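Long-range contacts in molinate hydrolase (Gulosibacter molinativorax, PDB 4UB9), which hydrolyses the thiocarbamate molinate and binds zinc, as a member of the amidohydrolase family: residues N95-L100 with G371-C376; V328-I333 with F402-A407. All coordinates share one frame; numbering follows the deposited sequence.

Interaction 1. Residues N95-L100 with G371-C376; sequences NGNVHL and GTDAGC
One carbonyl oxygen, Asn97 O, is gripped by two successive backbone N-H groups. Thr372 N donates along a lone pair at 3.1 Å from Asn97 O. Asp373 N lies 2.9 Å from Asn97 O but stands 37° above the carbonyl plane. The two bonds hold the backbone at 372-373 beside that of Asn97. Further along, His99 N gives Ala374 O a nearly straight bond of 2.9 Å (170°). A water then extends the pairing: it donates to His99 O and accepts from Cys376 N.

The side chains follow the same path. Asn97 CG is anti to the backbone N (chi1 -177°), so the amide runs alongside Asp373. Asn97 ND2 donates to Asp373 OD1 at 2.9 Å in a bent bond, with the amide turned steeply against the carboxylate. The position of Asp373 OD1 is less certain than that of the backbone atoms. His99 ND1 makes a weak bond of 3.4 Å to Asp373 O. Two local turns hold the backbone. Asn95 OD1 accepts from Asn97 N in an Asx turn, and Thr372 OG1 accepts from Ala374 N in an ST turn. Asp400 is the stronger polar partner of Thr372 OG1.

The side chain of Asp373 is about 5 Å from the zinc. Asn97-Val98-His99 probably occupies the place of the family's first-strand His-X-His motif, and Asp373 that of its last-strand aspartate. The contact is buried near the centre of the chain. Strand 138-143 pairs with the Asn95 side, strand 368-370 leads into Gly371, and helix 122-135 packs on Leu100 and Cys376.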
# COMPACT_ATOMS: atom_id res chain seq x y z
N ASN A 95 14.44 -14.29 -33.07
CA ASN A 95 13.47 -13.63 -32.21
C ASN A 95 13.77 -12.15 -32.19
O ASN A 95 14.83 -11.73 -31.72
CB ASN A 95 13.51 -14.18 -30.77
CG ASN A 95 12.29 -13.80 -29.95
OD1 ASN A 95 11.77 -12.67 -30.03
ND2 ASN A 95 11.80 -14.76 -29.15
N GLY A 96 12.79 -11.35 -32.59
CA GLY A 96 12.96 -9.90 -32.70
C GLY A 96 12.85 -9.08 -31.43
O GLY A 96 13.09 -7.87 -31.44
N ASN A 97 12.46 -9.71 -30.33
CA ASN A 97 12.35 -9.03 -29.06
C ASN A 97 12.31 -9.96 -27.88
O ASN A 97 11.28 -10.53 -27.54
CB ASN A 97 11.12 -8.15 -29.01
CG ASN A 97 11.02 -7.37 -27.71
OD1 ASN A 97 12.02 -7.13 -27.05
ND2 ASN A 97 9.83 -6.97 -27.35
N VAL A 98 13.45 -10.06 -27.23
CA VAL A 98 13.58 -10.75 -25.96
C VAL A 98 14.24 -9.89 -24.89
O VAL A 98 14.77 -8.82 -25.16
CB VAL A 98 14.43 -12.05 -26.07
CG1 VAL A 98 13.91 -12.93 -27.17
CG2 VAL A 98 15.90 -11.70 -26.31
N HIS A 99 14.21 -10.39 -23.66
CA HIS A 99 14.93 -9.77 -22.54
C HIS A 99 15.67 -10.86 -21.77
O HIS A 99 15.08 -11.68 -21.06
CB HIS A 99 13.97 -9.03 -21.65
CG HIS A 99 13.22 -7.96 -22.38
ND1 HIS A 99 11.85 -7.96 -22.52
CD2 HIS A 99 13.66 -6.85 -23.01
CE1 HIS A 99 11.48 -6.91 -23.22
NE2 HIS A 99 12.55 -6.21 -23.52
N LEU A 100 16.98 -10.82 -21.91
CA LEU A 100 17.85 -11.84 -21.37
C LEU A 100 18.13 -11.70 -19.85
O LEU A 100 18.59 -12.66 -19.22
CB LEU A 100 19.16 -11.89 -22.17
CG LEU A 100 18.89 -12.23 -23.66
CD1 LEU A 100 20.15 -12.16 -24.50
CD2 LEU A 100 18.25 -13.62 -23.86
N GLY A 371 8.19 -11.19 -32.18
CA GLY A 371 8.84 -10.77 -30.92
C GLY A 371 7.91 -10.96 -29.76
O GLY A 371 6.71 -10.93 -29.93
N THR A 372 8.47 -11.18 -28.57
CA THR A 372 7.66 -11.66 -27.43
C THR A 372 7.83 -11.02 -26.06
O THR A 372 7.02 -11.26 -25.19
CB THR A 372 7.98 -13.15 -27.19
OG1 THR A 372 9.38 -13.29 -26.95
CG2 THR A 372 7.57 -13.99 -28.42
N ASP A 373 8.89 -10.27 -25.87
CA ASP A 373 9.24 -9.69 -24.58
C ASP A 373 9.67 -10.80 -23.65
O ASP A 373 9.74 -10.61 -22.45
CB ASP A 373 8.08 -8.87 -23.95
CG ASP A 373 8.11 -7.34 -24.29
OD1 ASP A 373 9.20 -6.78 -24.56
OD2 ASP A 373 7.02 -6.70 -24.29
N ALA A 374 9.95 -11.97 -24.19
CA ALA A 374 10.13 -13.14 -23.33
C ALA A 374 11.45 -13.15 -22.62
O ALA A 374 12.45 -12.59 -23.10
CB ALA A 374 9.96 -14.42 -24.11
N GLY A 375 11.45 -13.81 -21.48
CA GLY A 375 12.65 -13.93 -20.65
C GLY A 375 12.72 -15.27 -19.97
O GLY A 375 11.77 -16.03 -19.96
N CYS A 376 13.87 -15.58 -19.41
CA CYS A 376 14.04 -16.81 -18.66
C CYS A 376 13.63 -16.55 -17.22
O CYS A 376 14.39 -16.08 -16.36
CB CYS A 376 15.47 -17.33 -18.79
SG CYS A 376 15.75 -18.74 -17.70
O HOH W 1 15.86 -13.59 -18.99

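Interaction 2. Residues V328-I333 with F402-A407; sequences VQPTTI and FVWMQA
Trp404 reaches from helix 400-410 to the loop after strand 326-328. From CB the side chain leaves with CG anti to the backbone N (chi1 -172°), which carries the indole toward Pro330. Trp404 CG lies 4.2 Å from Pro330 CD. The next atom, Trp404 CD1, comes to 3.3 Å from Pro330 CD. Trp404 NE1 donates to Val328 O at 2.8 Å in a nearly straight bond (171°). This oxygen lies in the indole plane, at the ring edge, while the donor sits above the carbonyl plane. On the six-membered ring, Trp404 CZ2 meets Val328 CG2 at 4.0 Å.

Pro330 lies over one face of the five-membered ring. Its CG makes a CH-pi contact there and also touches Ala407 CB. One bond at the edge and a proline on the face fix how the ring is turned. Beyond it, Thr332 CG2 packs against Val403 CG1 at 3.7 Å and against Ala407 CB. Thr332 OG1 bonds to Glu392 and to Gln335 N. The second bond caps helix 333-341, with Thr332 at the N-cap, at a strand-to-helix connection typical of a TIM barrel.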
# COMPACT_ATOMS: atom_id res chain seq x y z
N VAL A 328 4.52 -7.43 -33.22
CA VAL A 328 3.28 -7.54 -32.45
C VAL A 328 3.43 -8.70 -31.51
O VAL A 328 4.29 -9.56 -31.72
CB VAL A 328 2.05 -7.76 -33.31
CG1 VAL A 328 1.92 -6.63 -34.31
CG2 VAL A 328 2.15 -9.08 -34.02
N GLN A 329 2.68 -8.63 -30.42
CA GLN A 329 2.84 -9.58 -29.29
C GLN A 329 1.47 -10.08 -28.92
O GLN A 329 0.75 -9.43 -28.16
CB GLN A 329 3.51 -8.95 -28.09
CG GLN A 329 4.97 -8.67 -28.40
CD GLN A 329 5.70 -7.90 -27.33
OE1 GLN A 329 5.28 -7.86 -26.17
NE2 GLN A 329 6.80 -7.31 -27.70
N PRO A 330 1.07 -11.18 -29.54
CA PRO A 330 -0.24 -11.70 -29.34
C PRO A 330 -0.27 -12.77 -28.28
O PRO A 330 0.73 -13.26 -27.78
CB PRO A 330 -0.54 -12.31 -30.68
CG PRO A 330 0.76 -12.93 -31.03
CD PRO A 330 1.79 -11.94 -30.59
N THR A 331 -1.48 -13.17 -28.05
CA THR A 331 -1.81 -14.10 -27.05
C THR A 331 -2.70 -15.16 -27.74
O THR A 331 -3.48 -14.84 -28.63
CB THR A 331 -2.52 -13.30 -25.99
OG1 THR A 331 -2.30 -13.89 -24.71
CG2 THR A 331 -3.91 -13.10 -26.32
N THR A 332 -2.52 -16.43 -27.40
CA THR A 332 -3.33 -17.49 -27.99
C THR A 332 -4.73 -17.41 -27.46
O THR A 332 -5.01 -16.77 -26.44
CB THR A 332 -2.81 -18.88 -27.67
OG1 THR A 332 -2.82 -19.10 -26.26
CG2 THR A 332 -1.41 -19.08 -28.18
N ILE A 333 -5.64 -18.09 -28.12
CA ILE A 333 -7.05 -18.13 -27.65
C ILE A 333 -7.17 -18.61 -26.21
O ILE A 333 -7.86 -18.01 -25.40
CB ILE A 333 -7.87 -19.05 -28.57
CG1 ILE A 333 -8.08 -18.35 -29.92
CG2 ILE A 333 -9.22 -19.40 -27.93
CD1 ILE A 333 -8.43 -19.29 -31.06
N PHE A 402 7.35 -20.35 -30.58
CA PHE A 402 6.38 -21.37 -31.02
C PHE A 402 4.96 -20.92 -30.72
O PHE A 402 4.09 -20.92 -31.56
CB PHE A 402 6.59 -22.72 -30.35
CG PHE A 402 7.97 -23.31 -30.53
CD1 PHE A 402 8.60 -23.36 -31.76
CD2 PHE A 402 8.64 -23.87 -29.43
CE1 PHE A 402 9.88 -23.88 -31.89
CE2 PHE A 402 9.91 -24.42 -29.58
CZ PHE A 402 10.54 -24.41 -30.80
N VAL A 403 4.77 -20.39 -29.55
CA VAL A 403 3.47 -19.87 -29.15
C VAL A 403 3.02 -18.69 -30.01
O VAL A 403 1.82 -18.53 -30.33
CB VAL A 403 3.48 -19.46 -27.66
CG1 VAL A 403 2.14 -18.82 -27.24
CG2 VAL A 403 3.75 -20.69 -26.79
N TRP A 404 3.95 -17.82 -30.33
CA TRP A 404 3.66 -16.62 -31.17
C TRP A 404 3.09 -17.04 -32.53
O TRP A 404 2.03 -16.59 -32.97
CB TRP A 404 4.95 -15.81 -31.37
CG TRP A 404 4.78 -14.46 -32.03
CD1 TRP A 404 4.75 -13.26 -31.41
CD2 TRP A 404 4.67 -14.20 -33.42
NE1 TRP A 404 4.64 -12.25 -32.34
CE2 TRP A 404 4.58 -12.81 -33.58
CE3 TRP A 404 4.64 -15.02 -34.56
CZ2 TRP A 404 4.45 -12.21 -34.82
CZ3 TRP A 404 4.53 -14.43 -35.79
CH2 TRP A 404 4.44 -13.03 -35.92
N MET A 405 3.82 -17.95 -33.15
CA MET A 405 3.43 -18.52 -34.45
C MET A 405 2.09 -19.18 -34.41
O MET A 405 1.20 -18.89 -35.20
CB MET A 405 4.48 -19.49 -34.92
CG MET A 405 5.68 -18.76 -35.52
SD MET A 405 6.91 -19.86 -36.20
CE MET A 405 8.37 -18.86 -36.32
N GLN A 406 1.88 -19.96 -33.39
CA GLN A 406 0.55 -20.59 -33.18
C GLN A 406 -0.53 -19.54 -33.02
O GLN A 406 -1.57 -19.61 -33.68
CB GLN A 406 0.60 -21.50 -31.92
CG GLN A 406 -0.74 -22.14 -31.62
CD GLN A 406 -0.70 -22.99 -30.36
OE1 GLN A 406 0.32 -23.57 -30.02
NE2 GLN A 406 -1.79 -22.99 -29.65
N ALA A 407 -0.29 -18.53 -32.16
CA ALA A 407 -1.31 -17.48 -31.92
C ALA A 407 -1.64 -16.73 -33.20
O ALA A 407 -2.78 -16.38 -33.46
CB ALA A 407 -0.83 -16.50 -30.89

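The centres of the two interactions lie 13 Å apart, and the contacts touch. Along the chain their segments alternate: 95-100, 328-333, 371-376, then 402-407. Strand 368-370 lies between them. It runs into Gly371 of interaction 1, and its Leu370 packs on Trp404 of interaction 2. Gly371 O also approaches Gln329 CG and Trp404 CD1. Gln329 of interaction 2 also touches Asn97 and Asp373 of interaction 1, and its side chain is about 4 Å from that of the zinc ligand His302. Interaction 1 joins an early and a late part of the amidohydrolase-family region, of TIM-barrel type, beside the zinc; interaction 2 joins two late parts further out.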